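Side-chain contacts in AAR187Cp (Eremothecium gossypii, PDB 3ZIL), which probably regulates the establishment of sister-chromatid cohesion by acting on cohesin, this chain being the helical Wap1 domain that forms the C-terminal part of Wpl1: residues 83-88 with 133-138; 140-143 with 149-152; 48-53 with 91-96; 76-81 with 112-117. All coordinates share one frame; numbering follows the deposited sequence.

Contact 1: 83-88 with 133-138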
loop_
_atom_site.group_PDB
_atom_site.type_symbol
_atom_site.label_atom_id
_atom_site.label_comp_id
_atom_site.label_asym_id
_atom_site.label_seq_id
_atom_site.Cartn_x
_atom_site.Cartn_y
_atom_site.Cartn_z
ATOM N N THR A 83 -13.059 -15.623 -17.557
ATOM C CA THR A 83 -13.256 -16.646 -16.546
ATOM C C THR A 83 -12.735 -16.129 -15.200
ATOM O O THR A 83 -13.383 -16.302 -14.167
ATOM C CB THR A 83 -12.564 -17.927 -16.991
ATOM O OG1 THR A 83 -13.261 -18.420 -18.148
ATOM C CG2 THR A 83 -12.596 -18.998 -15.942
ATOM N N SER A 84 -11.567 -15.503 -15.243
ATOM C CA SER A 84 -10.902 -14.932 -14.024
ATOM C C SER A 84 -11.745 -13.853 -13.304
ATOM O O SER A 84 -11.846 -13.813 -12.061
ATOM C CB SER A 84 -9.555 -14.393 -14.513
ATOM O OG SER A 84 -8.692 -15.490 -14.682
ATOM N N LEU A 85 -12.372 -12.996 -14.111
ATOM C CA LEU A 85 -13.354 -12.061 -13.634
ATOM C C LEU A 85 -14.561 -12.695 -12.927
ATOM O O LEU A 85 -14.956 -12.261 -11.837
ATOM C CB LEU A 85 -13.838 -11.174 -14.754
ATOM C CG LEU A 85 -14.644 -9.969 -14.187
ATOM C CD1 LEU A 85 -13.795 -9.043 -13.294
ATOM C CD2 LEU A 85 -15.313 -9.168 -15.321
ATOM N N LEU A 86 -15.172 -13.697 -13.572
ATOM C CA LEU A 86 -16.244 -14.442 -12.973
ATOM C C LEU A 86 -15.788 -15.075 -11.657
ATOM O O LEU A 86 -16.560 -15.137 -10.717
ATOM C CB LEU A 86 -16.692 -15.558 -13.954
ATOM C CG LEU A 86 -17.128 -15.103 -15.341
ATOM C CD1 LEU A 86 -17.527 -16.256 -16.314
ATOM C CD2 LEU A 86 -18.219 -14.045 -15.224
ATOM N N GLN A 87 -14.548 -15.602 -11.619
ATOM C CA GLN A 87 -14.070 -16.282 -10.454
ATOM C C GLN A 87 -13.861 -15.265 -9.355
ATOM O O GLN A 87 -14.081 -15.627 -8.205
ATOM C CB GLN A 87 -12.731 -17.035 -10.690
ATOM C CG GLN A 87 -12.956 -18.267 -11.583
ATOM C CD GLN A 87 -11.665 -18.870 -12.071
ATOM O OE1 GLN A 87 -10.862 -18.200 -12.715
ATOM N NE2 GLN A 87 -11.512 -20.185 -11.868
ATOM N N CYS A 88 -13.381 -14.068 -9.687
ATOM C CA CYS A 88 -13.250 -13.015 -8.619
ATOM C C CYS A 88 -14.668 -12.643 -8.017
ATOM O O CYS A 88 -14.781 -12.479 -6.823
ATOM C CB CYS A 88 -12.639 -11.754 -9.177
ATOM S SG CYS A 88 -10.919 -11.833 -9.694
ATOM N N LEU A 133 -24.962 -10.867 -24.548
ATOM C CA LEU A 133 -25.975 -10.126 -23.763
ATOM C C LEU A 133 -25.877 -10.439 -22.287
ATOM O O LEU A 133 -26.016 -9.539 -21.452
ATOM C CB LEU A 133 -27.382 -10.476 -24.185
ATOM C CG LEU A 133 -28.300 -9.513 -24.919
ATOM C CD1 LEU A 133 -27.590 -8.443 -25.742
ATOM C CD2 LEU A 133 -29.223 -10.398 -25.751
ATOM N N ASN A 134 -25.723 -11.718 -21.940
ATOM C CA ASN A 134 -25.630 -12.122 -20.514
ATOM C C ASN A 134 -24.426 -11.511 -19.820
ATOM O O ASN A 134 -24.477 -11.121 -18.641
ATOM C CB ASN A 134 -25.593 -13.664 -20.345
ATOM C CG ASN A 134 -26.992 -14.292 -20.363
ATOM O OD1 ASN A 134 -28.019 -13.605 -20.296
ATOM N ND2 ASN A 134 -27.030 -15.593 -20.428
ATOM N N TYR A 135 -23.349 -11.422 -20.582
ATOM C CA TYR A 135 -22.083 -10.853 -20.086
ATOM C C TYR A 135 -22.176 -9.355 -19.808
ATOM O O TYR A 135 -21.843 -8.932 -18.715
ATOM C CB TYR A 135 -20.999 -11.111 -21.094
ATOM C CG TYR A 135 -19.674 -10.548 -20.703
ATOM C CD1 TYR A 135 -19.008 -11.035 -19.556
ATOM C CD2 TYR A 135 -19.030 -9.583 -21.508
ATOM C CE1 TYR A 135 -17.720 -10.566 -19.224
ATOM C CE2 TYR A 135 -17.765 -9.076 -21.156
ATOM C CZ TYR A 135 -17.114 -9.573 -19.998
ATOM O OH TYR A 135 -15.847 -9.084 -19.629
ATOM N N GLN A 136 -22.644 -8.575 -20.803
ATOM C CA GLN A 136 -23.025 -7.146 -20.589
ATOM C C GLN A 136 -23.915 -6.935 -19.386
ATOM O O GLN A 136 -23.721 -6.028 -18.574
ATOM C CB GLN A 136 -23.733 -6.512 -21.819
ATOM C CG GLN A 136 -23.039 -6.594 -23.200
ATOM C CD GLN A 136 -21.493 -6.701 -23.210
ATOM O OE1 GLN A 136 -20.767 -5.915 -22.533
ATOM N NE2 GLN A 136 -20.968 -7.693 -24.011
ATOM N N ASP A 137 -24.928 -7.757 -19.272
ATOM C CA ASP A 137 -25.857 -7.620 -18.165
ATOM C C ASP A 137 -25.111 -7.817 -16.801
ATOM O O ASP A 137 -25.223 -6.987 -15.845
ATOM C CB ASP A 137 -26.968 -8.613 -18.430
ATOM C CG ASP A 137 -27.932 -8.809 -17.270
ATOM O OD1 ASP A 137 -27.833 -8.176 -16.194
ATOM O OD2 ASP A 137 -28.828 -9.664 -17.457
ATOM N N LEU A 138 -24.321 -8.893 -16.704
ATOM C CA LEU A 138 -23.478 -9.063 -15.501
ATOM C C LEU A 138 -22.524 -7.904 -15.190
ATOM O O LEU A 138 -22.480 -7.448 -14.037
ATOM C CB LEU A 138 -22.721 -10.401 -15.526
ATOM C CG LEU A 138 -21.955 -10.695 -14.213
ATOM C CD1 LEU A 138 -22.891 -11.029 -13.024
ATOM C CD2 LEU A 138 -20.997 -11.833 -14.521
#
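L85 and L86 face Y135 and L138 from one side of helix 81-93, a helix held in place by Q87, whose amide NE2 is gripped by two carbonyl oxygens, C72 O and G75 O. The two segments meet by van der Waals contact alone. At the centre the methyl groups of two leucines touch: L86 CD2 lies 3.6 Å from L138 CD2, and the two side chains cross obliquely. They reach this point by different torsions. The CG of L138 stands opposite the backbone N (chi1 -173°), whereas that of L86 lies beside its own N and opposite the carbonyl carbon (chi1 -57°). The helices stay well apart, with 9.4 Å between L86 CA and L138 CA, so only the ends of the side chains bridge them. A looser touch pairs the preceding L85 with Y135, whose OH comes to 4.3 Å from L85 CD2. All four residues are buried, and F121 from the loop after helix 108-116 packs on both L85 and Y135. On the side away from helix 129-141, the two Q87 bonds tie helix 81-93 to the end of helix 54-72 and the loop after it. Helix 36-52 covers the contact through M43 on L86 and L48 on L138, while helix 147-158 reaches L85 through T147 and Y150.

Contact 2: 140-143 with 149-152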
loop_
_atom_site.group_PDB
_atom_site.type_symbol
_atom_site.label_atom_id
_atom_site.label_comp_id
_atom_site.label_asym_id
_atom_site.label_seq_id
_atom_site.Cartn_x
_atom_site.Cartn_y
_atom_site.Cartn_z
ATOM N N ARG A 140 -22.637 -4.690 -16.048
ATOM C CA ARG A 140 -23.444 -3.604 -15.426
ATOM C C ARG A 140 -23.739 -3.807 -13.943
ATOM O O ARG A 140 -23.925 -2.851 -13.238
ATOM C CB ARG A 140 -24.759 -3.290 -16.222
ATOM C CG ARG A 140 -24.469 -2.783 -17.647
ATOM C CD ARG A 140 -25.704 -2.382 -18.444
ATOM N NE ARG A 140 -26.722 -3.427 -18.595
ATOM C CZ ARG A 140 -26.873 -4.192 -19.691
ATOM N NH1 ARG A 140 -26.065 -4.035 -20.731
ATOM N NH2 ARG A 140 -27.836 -5.116 -19.765
ATOM N N LYS A 141 -23.755 -5.032 -13.451
ATOM C CA LYS A 141 -23.986 -5.249 -12.024
ATOM C C LYS A 141 -22.760 -5.466 -11.120
ATOM O O LYS A 141 -22.905 -5.459 -9.917
ATOM C CB LYS A 141 -24.937 -6.442 -11.854
ATOM C CG LYS A 141 -26.402 -6.094 -12.073
ATOM C CD LYS A 141 -27.190 -7.284 -12.625
ATOM C CE LYS A 141 -28.584 -6.805 -13.058
ATOM N NZ LYS A 141 -29.255 -7.930 -13.726
ATOM N N LEU A 142 -21.583 -5.773 -11.692
ATOM C CA LEU A 142 -20.416 -6.198 -10.869
ATOM C C LEU A 142 -19.845 -4.992 -10.162
ATOM O O LEU A 142 -19.907 -3.879 -10.684
ATOM C CB LEU A 142 -19.324 -6.719 -11.792
ATOM C CG LEU A 142 -19.590 -8.167 -12.253
ATOM C CD1 LEU A 142 -18.627 -8.449 -13.371
ATOM C CD2 LEU A 142 -19.450 -9.167 -11.058
ATOM N N LYS A 143 -19.323 -5.214 -8.986
ATOM C CA LYS A 143 -18.603 -4.199 -8.280
ATOM C C LYS A 143 -17.410 -3.647 -9.104
ATOM O O LYS A 143 -17.074 -2.465 -8.971
ATOM C CB LYS A 143 -18.091 -4.827 -6.988
ATOM C CG LYS A 143 -17.476 -3.831 -5.997
ATOM C CD LYS A 143 -17.146 -4.594 -4.717
ATOM C CE LYS A 143 -18.392 -5.276 -4.155
ATOM N NZ LYS A 143 -18.140 -6.033 -2.899
ATOM N N GLU A 149 -8.577 -4.565 -10.974
ATOM C CA GLU A 149 -9.240 -4.017 -9.779
ATOM C C GLU A 149 -9.942 -5.097 -8.949
ATOM O O GLU A 149 -9.932 -5.015 -7.747
ATOM C CB GLU A 149 -10.320 -2.952 -10.173
ATOM C CG GLU A 149 -9.719 -1.795 -10.966
ATOM C CD GLU A 149 -10.761 -0.796 -11.243
ATOM O OE1 GLU A 149 -11.114 -0.056 -10.354
ATOM O OE2 GLU A 149 -11.320 -0.858 -12.312
ATOM N N TYR A 150 -10.645 -6.072 -9.580
ATOM C CA TYR A 150 -11.289 -7.073 -8.767
ATOM C C TYR A 150 -10.234 -7.933 -7.962
ATOM O O TYR A 150 -10.482 -8.319 -6.866
ATOM C CB TYR A 150 -12.274 -7.941 -9.596
ATOM C CG TYR A 150 -13.607 -8.145 -8.858
ATOM C CD1 TYR A 150 -13.635 -8.267 -7.454
ATOM C CD2 TYR A 150 -14.841 -8.173 -9.551
ATOM C CE1 TYR A 150 -14.831 -8.413 -6.751
ATOM C CE2 TYR A 150 -16.040 -8.334 -8.849
ATOM C CZ TYR A 150 -16.026 -8.444 -7.447
ATOM O OH TYR A 150 -17.172 -8.584 -6.738
ATOM N N ALA A 151 -9.099 -8.260 -8.561
ATOM C CA ALA A 151 -8.122 -9.134 -7.968
ATOM C C ALA A 151 -7.418 -8.398 -6.856
ATOM O O ALA A 151 -7.257 -8.972 -5.750
ATOM C CB ALA A 151 -7.120 -9.551 -9.020
ATOM N N LEU A 152 -7.084 -7.112 -7.064
ATOM C CA LEU A 152 -6.589 -6.251 -5.900
ATOM C C LEU A 152 -7.588 -6.287 -4.691
ATOM O O LEU A 152 -7.207 -6.490 -3.528
ATOM C CB LEU A 152 -6.445 -4.780 -6.348
ATOM C CG LEU A 152 -5.226 -4.495 -7.278
ATOM C CD1 LEU A 152 -5.404 -3.127 -7.918
ATOM C CD2 LEU A 152 -3.853 -4.535 -6.515
#
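L142, just past the weakly bonded end of helix 129-141, sends its CD2 methyl to the edge of the Y150 ring, near the ring plane and 4.1 Å from CE2. The two side chains cross at about a right angle. L85 and F89 of helix 81-93 also pack on L142. Next in sequence, K143 touches with the root of its side chain: its CB lies 3.9 Å from Y150 OH, in an oblique approach. From there the lysine runs extended until it bends at chi3 (-57°), and its NZ forms a salt bridge with OD2 of D92. Y150 OH is hydrogen-bonded to that same oxygen, so one carboxylate oxygen draws together the lysine end and the tyrosine hydroxyl and should help to hold the hydroxyl end of the ring in place. Y150 has an uncommon chi1 of -135°, displaced from the staggered positions, and F144 meets its ring edge to face; the packing of L142 and F144 probably limits the ring's rotation. The whole is a helix-loop-helix connection, in which the short link between helices 129-141 and 147-158 folds back on the first turn of the second helix, joining two successive helices of the all-helical Wap1 domain.

Contact 3: 48-53 with 91-96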
loop_
_atom_site.group_PDB
_atom_site.type_symbol
_atom_site.label_atom_id
_atom_site.label_comp_id
_atom_site.label_asym_id
_atom_site.label_seq_id
_atom_site.Cartn_x
_atom_site.Cartn_y
_atom_site.Cartn_z
ATOM N N LEU A 48 -24.595 -14.966 -12.931
ATOM C CA LEU A 48 -25.748 -14.083 -13.244
ATOM C C LEU A 48 -27.021 -14.457 -12.411
ATOM O O LEU A 48 -27.677 -13.589 -11.844
ATOM C CB LEU A 48 -25.972 -14.001 -14.738
ATOM C CG LEU A 48 -26.886 -12.854 -15.235
ATOM C CD1 LEU A 48 -26.417 -11.431 -14.905
ATOM C CD2 LEU A 48 -26.983 -12.993 -16.735
ATOM N N ASP A 49 -27.288 -15.752 -12.244
ATOM C CA ASP A 49 -28.295 -16.245 -11.290
ATOM C C ASP A 49 -28.042 -15.766 -9.845
ATOM O O ASP A 49 -28.966 -15.309 -9.132
ATOM C CB ASP A 49 -28.346 -17.772 -11.364
ATOM C CG ASP A 49 -28.862 -18.271 -12.720
ATOM O OD1 ASP A 49 -29.346 -17.462 -13.522
ATOM O OD2 ASP A 49 -28.784 -19.464 -13.011
ATOM N N MET A 50 -26.800 -15.878 -9.401
ATOM C CA MET A 50 -26.432 -15.547 -8.015
ATOM C C MET A 50 -26.579 -14.072 -7.835
ATOM O O MET A 50 -27.129 -13.635 -6.849
ATOM C CB MET A 50 -24.955 -15.904 -7.748
ATOM C CG MET A 50 -24.726 -17.396 -7.681
ATOM S SD MET A 50 -22.995 -17.903 -7.517
ATOM C CE MET A 50 -22.821 -17.290 -5.859
ATOM N N MET A 51 -26.083 -13.304 -8.797
ATOM C CA MET A 51 -26.277 -11.843 -8.831
ATOM C C MET A 51 -27.769 -11.510 -8.785
ATOM O O MET A 51 -28.130 -10.602 -8.081
ATOM C CB MET A 51 -25.610 -11.184 -10.061
ATOM C CG MET A 51 -25.722 -9.665 -10.031
ATOM S SD MET A 51 -24.644 -8.893 -8.758
ATOM C CE MET A 51 -23.082 -8.781 -9.654
ATOM N N ASN A 52 -28.637 -12.302 -9.453
ATOM C CA ASN A 52 -30.063 -12.006 -9.486
ATOM C C ASN A 52 -30.898 -12.628 -8.327
ATOM O O ASN A 52 -32.074 -12.287 -8.145
ATOM C CB ASN A 52 -30.635 -12.423 -10.876
ATOM C CG ASN A 52 -30.167 -11.497 -12.025
ATOM O OD1 ASN A 52 -29.651 -10.390 -11.798
ATOM N ND2 ASN A 52 -30.269 -11.984 -13.266
ATOM N N ASN A 53 -30.314 -13.548 -7.551
ATOM C CA ASN A 53 -31.112 -14.353 -6.632
ATOM C C ASN A 53 -30.337 -14.651 -5.334
ATOM O O ASN A 53 -29.500 -15.580 -5.266
ATOM C CB ASN A 53 -31.643 -15.634 -7.352
ATOM C CG ASN A 53 -32.439 -16.525 -6.424
ATOM O OD1 ASN A 53 -32.556 -16.218 -5.250
ATOM N ND2 ASN A 53 -32.965 -17.638 -6.919
ATOM N N ALA A 91 -15.643 -15.467 -5.524
ATOM C CA ALA A 91 -14.911 -15.340 -4.255
ATOM C C ALA A 91 -15.525 -14.235 -3.407
ATOM O O ALA A 91 -15.683 -14.379 -2.193
ATOM C CB ALA A 91 -13.446 -15.015 -4.484
ATOM N N ASP A 92 -15.816 -13.112 -4.043
ATOM C CA ASP A 92 -16.484 -12.006 -3.355
ATOM C C ASP A 92 -17.968 -12.262 -2.959
ATOM O O ASP A 92 -18.392 -11.758 -1.954
ATOM C CB ASP A 92 -16.355 -10.761 -4.196
ATOM C CG ASP A 92 -16.762 -9.471 -3.474
ATOM O OD1 ASP A 92 -16.513 -9.362 -2.243
ATOM O OD2 ASP A 92 -17.287 -8.541 -4.215
ATOM N N LYS A 93 -18.726 -13.044 -3.719
ATOM C CA LYS A 93 -20.169 -13.172 -3.504
ATOM C C LYS A 93 -20.409 -14.245 -2.453
ATOM O O LYS A 93 -21.325 -14.097 -1.663
ATOM C CB LYS A 93 -20.866 -13.599 -4.811
ATOM C CG LYS A 93 -22.380 -13.469 -4.775
ATOM C CD LYS A 93 -22.860 -12.075 -4.368
ATOM C CE LYS A 93 -24.279 -12.202 -3.842
ATOM N NZ LYS A 93 -25.003 -10.975 -4.235
ATOM N N ILE A 94 -19.560 -15.288 -2.395
ATOM C CA ILE A 94 -19.761 -16.392 -1.426
ATOM C C ILE A 94 -18.416 -16.790 -0.948
ATOM O O ILE A 94 -17.899 -17.893 -1.294
ATOM C CB ILE A 94 -20.457 -17.635 -2.057
ATOM C CG1 ILE A 94 -19.732 -18.027 -3.382
ATOM C CG2 ILE A 94 -21.981 -17.356 -2.234
ATOM C CD1 ILE A 94 -20.105 -19.434 -3.933
ATOM N N PRO A 95 -17.803 -15.890 -0.177
ATOM C CA PRO A 95 -16.466 -16.107 0.327
ATOM C C PRO A 95 -16.466 -17.275 1.330
ATOM O O PRO A 95 -17.436 -17.453 2.089
ATOM C CB PRO A 95 -16.163 -14.762 1.075
ATOM C CG PRO A 95 -17.526 -14.206 1.428
ATOM C CD PRO A 95 -18.317 -14.544 0.170
ATOM N N LEU A 96 -15.405 -18.075 1.350
ATOM C CA LEU A 96 -15.229 -19.063 2.438
ATOM C C LEU A 96 -14.797 -18.325 3.710
ATOM O O LEU A 96 -14.405 -17.144 3.632
ATOM C CB LEU A 96 -14.110 -20.070 2.090
ATOM C CG LEU A 96 -14.235 -20.791 0.748
ATOM C CD1 LEU A 96 -12.919 -21.477 0.422
ATOM C CD2 LEU A 96 -15.398 -21.782 0.859
HETATM O O HOH W 1 -27.671 -11.945 -4.998
#
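M50 meets K93 and I94 where two helices of the all-helical Wap1 domain, 36-52 and 81-93, pack together by their C-terminal turns. The apolar part of the contact rests on a single methyl group. The M50 chain bends at chi3 (69°), and its CE comes 3.7 Å from I94 CG2, with CD1 of the same isoleucine at 4.0 Å; the two side chains cross at about a right angle. The same CE lies 4.0 Å from K93 CG, so the aliphatic part of the lysine also lines it. I94 is the first residue to leave the helix, and its CG1 takes the crowded position between backbone N and carbonyl carbon (chi1 50°), which puts CG2 beside the backbone N, where it meets M50 CE. Helix 54-72 closes this patch from another side, with C57 against M50 and V61 against I94.

The polar part is mediated by water. K93 bends at chi2 and again at chi4, carrying its ammonium group across to the end of helix 36-52, where the charge probably suits the carbonyls of a helix C terminus. N53, directly after that helix, caps helix 54-72, its OD1 accepting from L56 N. One water completes the bridge between the segments: it donates to M50 O at 2.6 Å and accepts from K93 NZ at 2.9 Å.

Contact 4: 76-81 with 112-117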
loop_
_atom_site.group_PDB
_atom_site.type_symbol
_atom_site.label_atom_id
_atom_site.label_comp_id
_atom_site.label_asym_id
_atom_site.label_seq_id
_atom_site.Cartn_x
_atom_site.Cartn_y
_atom_site.Cartn_z
ATOM N N THR A 76 -7.551 -22.349 -12.663
ATOM C CA THR A 76 -7.415 -20.880 -12.625
ATOM C C THR A 76 -6.297 -20.610 -13.632
ATOM O O THR A 76 -5.350 -21.389 -13.757
ATOM C CB THR A 76 -7.012 -20.387 -11.244
ATOM O OG1 THR A 76 -5.901 -21.152 -10.821
ATOM C CG2 THR A 76 -8.088 -20.630 -10.174
ATOM N N ASP A 77 -6.439 -19.562 -14.412
ATOM C CA ASP A 77 -5.406 -19.169 -15.342
ATOM C C ASP A 77 -5.565 -17.664 -15.525
ATOM O O ASP A 77 -6.607 -17.235 -15.992
ATOM C CB ASP A 77 -5.634 -19.908 -16.690
ATOM C CG ASP A 77 -4.606 -19.540 -17.751
ATOM O OD1 ASP A 77 -3.872 -18.541 -17.619
ATOM O OD2 ASP A 77 -4.570 -20.245 -18.754
ATOM N N PRO A 78 -4.549 -16.858 -15.113
ATOM C CA PRO A 78 -4.665 -15.413 -15.273
ATOM C C PRO A 78 -4.737 -14.934 -16.730
ATOM O O PRO A 78 -5.164 -13.808 -16.973
ATOM C CB PRO A 78 -3.432 -14.871 -14.558
ATOM C CG PRO A 78 -2.428 -15.930 -14.692
ATOM C CD PRO A 78 -3.181 -17.247 -14.681
ATOM N N LYS A 79 -4.401 -15.797 -17.688
ATOM C CA LYS A 79 -4.542 -15.444 -19.107
ATOM C C LYS A 79 -5.988 -15.543 -19.589
ATOM O O LYS A 79 -6.314 -14.988 -20.615
ATOM C CB LYS A 79 -3.632 -16.300 -20.006
ATOM C CG LYS A 79 -2.153 -15.923 -19.917
ATOM C CD LYS A 79 -1.314 -17.100 -20.416
ATOM C CE LYS A 79 0.163 -16.784 -20.374
ATOM N NZ LYS A 79 0.951 -18.063 -20.429
ATOM N N GLN A 80 -6.857 -16.226 -18.847
ATOM C CA GLN A 80 -8.260 -16.318 -19.301
ATOM C C GLN A 80 -8.995 -15.259 -18.566
ATOM O O GLN A 80 -9.424 -15.470 -17.437
ATOM C CB GLN A 80 -8.837 -17.720 -19.073
ATOM C CG GLN A 80 -8.085 -18.740 -19.948
ATOM C CD GLN A 80 -8.285 -20.197 -19.583
ATOM O OE1 GLN A 80 -9.077 -20.567 -18.710
ATOM N NE2 GLN A 80 -7.554 -21.044 -20.261
ATOM N N LYS A 81 -9.136 -14.105 -19.203
ATOM C CA LYS A 81 -9.567 -12.922 -18.435
ATOM C C LYS A 81 -11.032 -12.971 -18.020
ATOM O O LYS A 81 -11.360 -12.542 -16.915
ATOM C CB LYS A 81 -9.280 -11.640 -19.171
ATOM C CG LYS A 81 -7.812 -11.365 -19.455
ATOM C CD LYS A 81 -7.181 -10.900 -18.132
ATOM C CE LYS A 81 -5.713 -10.633 -18.311
ATOM N NZ LYS A 81 -5.111 -10.832 -16.986
ATOM N N ILE A 112 -3.641 -14.619 -8.488
ATOM C CA ILE A 112 -4.126 -13.350 -7.971
ATOM C C ILE A 112 -3.125 -12.224 -8.307
ATOM O O ILE A 112 -3.546 -11.200 -8.808
ATOM C CB ILE A 112 -4.366 -13.427 -6.454
ATOM C CG1 ILE A 112 -5.612 -14.272 -6.132
ATOM C CG2 ILE A 112 -4.479 -12.049 -5.801
ATOM C CD1 ILE A 112 -6.981 -13.690 -6.557
ATOM N N LEU A 113 -1.835 -12.390 -7.978
ATOM C CA LEU A 113 -0.830 -11.309 -8.213
ATOM C C LEU A 113 -0.758 -10.956 -9.695
ATOM O O LEU A 113 -0.872 -9.795 -10.056
ATOM C CB LEU A 113 0.580 -11.660 -7.619
ATOM C CG LEU A 113 1.830 -10.869 -8.087
ATOM C CD1 LEU A 113 1.662 -9.356 -7.872
ATOM C CD2 LEU A 113 3.140 -11.357 -7.445
ATOM N N PRO A 114 -0.674 -11.975 -10.580
ATOM C CA PRO A 114 -0.729 -11.631 -12.013
ATOM C C PRO A 114 -1.941 -10.882 -12.424
ATOM O O PRO A 114 -1.837 -9.894 -13.201
ATOM C CB PRO A 114 -0.735 -13.019 -12.708
ATOM C CG PRO A 114 0.135 -13.812 -11.839
ATOM C CD PRO A 114 -0.290 -13.391 -10.411
ATOM N N LEU A 115 -3.120 -11.349 -12.021
ATOM C CA LEU A 115 -4.300 -10.606 -12.358
ATOM C C LEU A 115 -4.243 -9.187 -11.762
ATOM O O LEU A 115 -4.599 -8.178 -12.449
ATOM C CB LEU A 115 -5.524 -11.281 -11.798
ATOM C CG LEU A 115 -6.066 -12.574 -12.420
ATOM C CD1 LEU A 115 -7.283 -12.988 -11.565
ATOM C CD2 LEU A 115 -6.339 -12.216 -13.851
ATOM N N ALA A 116 -3.843 -9.080 -10.508
ATOM C CA ALA A 116 -3.809 -7.710 -9.840
ATOM C C ALA A 116 -2.999 -6.619 -10.549
ATOM O O ALA A 116 -3.258 -5.395 -10.343
ATOM C CB ALA A 116 -3.326 -7.818 -8.413
ATOM N N THR A 117 -1.982 -7.061 -11.302
ATOM C CA THR A 117 -0.956 -6.216 -11.924
ATOM C C THR A 117 -1.015 -6.176 -13.460
ATOM O O THR A 117 -0.121 -5.656 -14.096
ATOM C CB THR A 117 0.460 -6.613 -11.433
ATOM O OG1 THR A 117 0.664 -7.999 -11.613
ATOM C CG2 THR A 117 0.620 -6.316 -9.933
HETATM O O HOH W 2 -5.861 -8.818 -14.905
#
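K81 places its charged NZ against a leucine methyl, 3.6 Å from L115 CD2, although the same nitrogen is engaged by several polar groups. The lysine opens helix 81-93, and a bend at chi2 (-76°) turns its chain back over the loop before it, where NZ donates to P78 O at 3.0 Å. The C=O...N angle is 156°, with the nitrogen tilted from the carbonyl plane. NZ also donates to a water 3.0 Å away, which in turn gives a hydrogen to L115 O at 2.8 Å and so links the two segments. D118, just beyond 112-117, adds a salt bridge through OD2. The K81 and L115 side chains slide past each other in opposite directions.

Beside this polar group two prolines touch. P78 CB lies 3.8 Å from P114 CB, and the rings cross at a slant; P114 sits at the kink of helix 108-116, where its N has no bond to the preceding turn. P78 CB also approaches L115 CD2 to 4.0 Å, and the methyl touches both the proline ring and the lysine end. The loop that presents P78 is a type I turn from D77 to Q80, reinforced by an Asx turn in which K79 N donates to D77 OD1 at 2.8 Å from above the carboxylate plane. With a carbonyl, a water and a carboxylate as partners, the lysine ammonium is probably well satisfied; its charge would polarise P78 O, and the K81-P78 bond probably helps hold the turn against the start of helix 81-93.

From the N terminus, helix 36-52 opens contact 3, the loop at 76-81 opens contact 4 and the first half of helix 81-93 opens contact 1. The end of that helix closes contact 3, after which 112-117 closes contact 4 and 133-138 closes contact 1. Each pair among these three crosses. Contact 2 follows them in series as a short, local loop from 140-143 to 149-152. Helix 81-93 serves contacts 1 and 3, and helix 129-141 serves contacts 1 and 2. Contacts 2 and 3 also meet at D92, while A151 packs on the helix of contact 4. Together the contacts tie helices 36-52, 81-93, 108-116, 129-141 and 147-158 into the N-terminal part of the modelled chain.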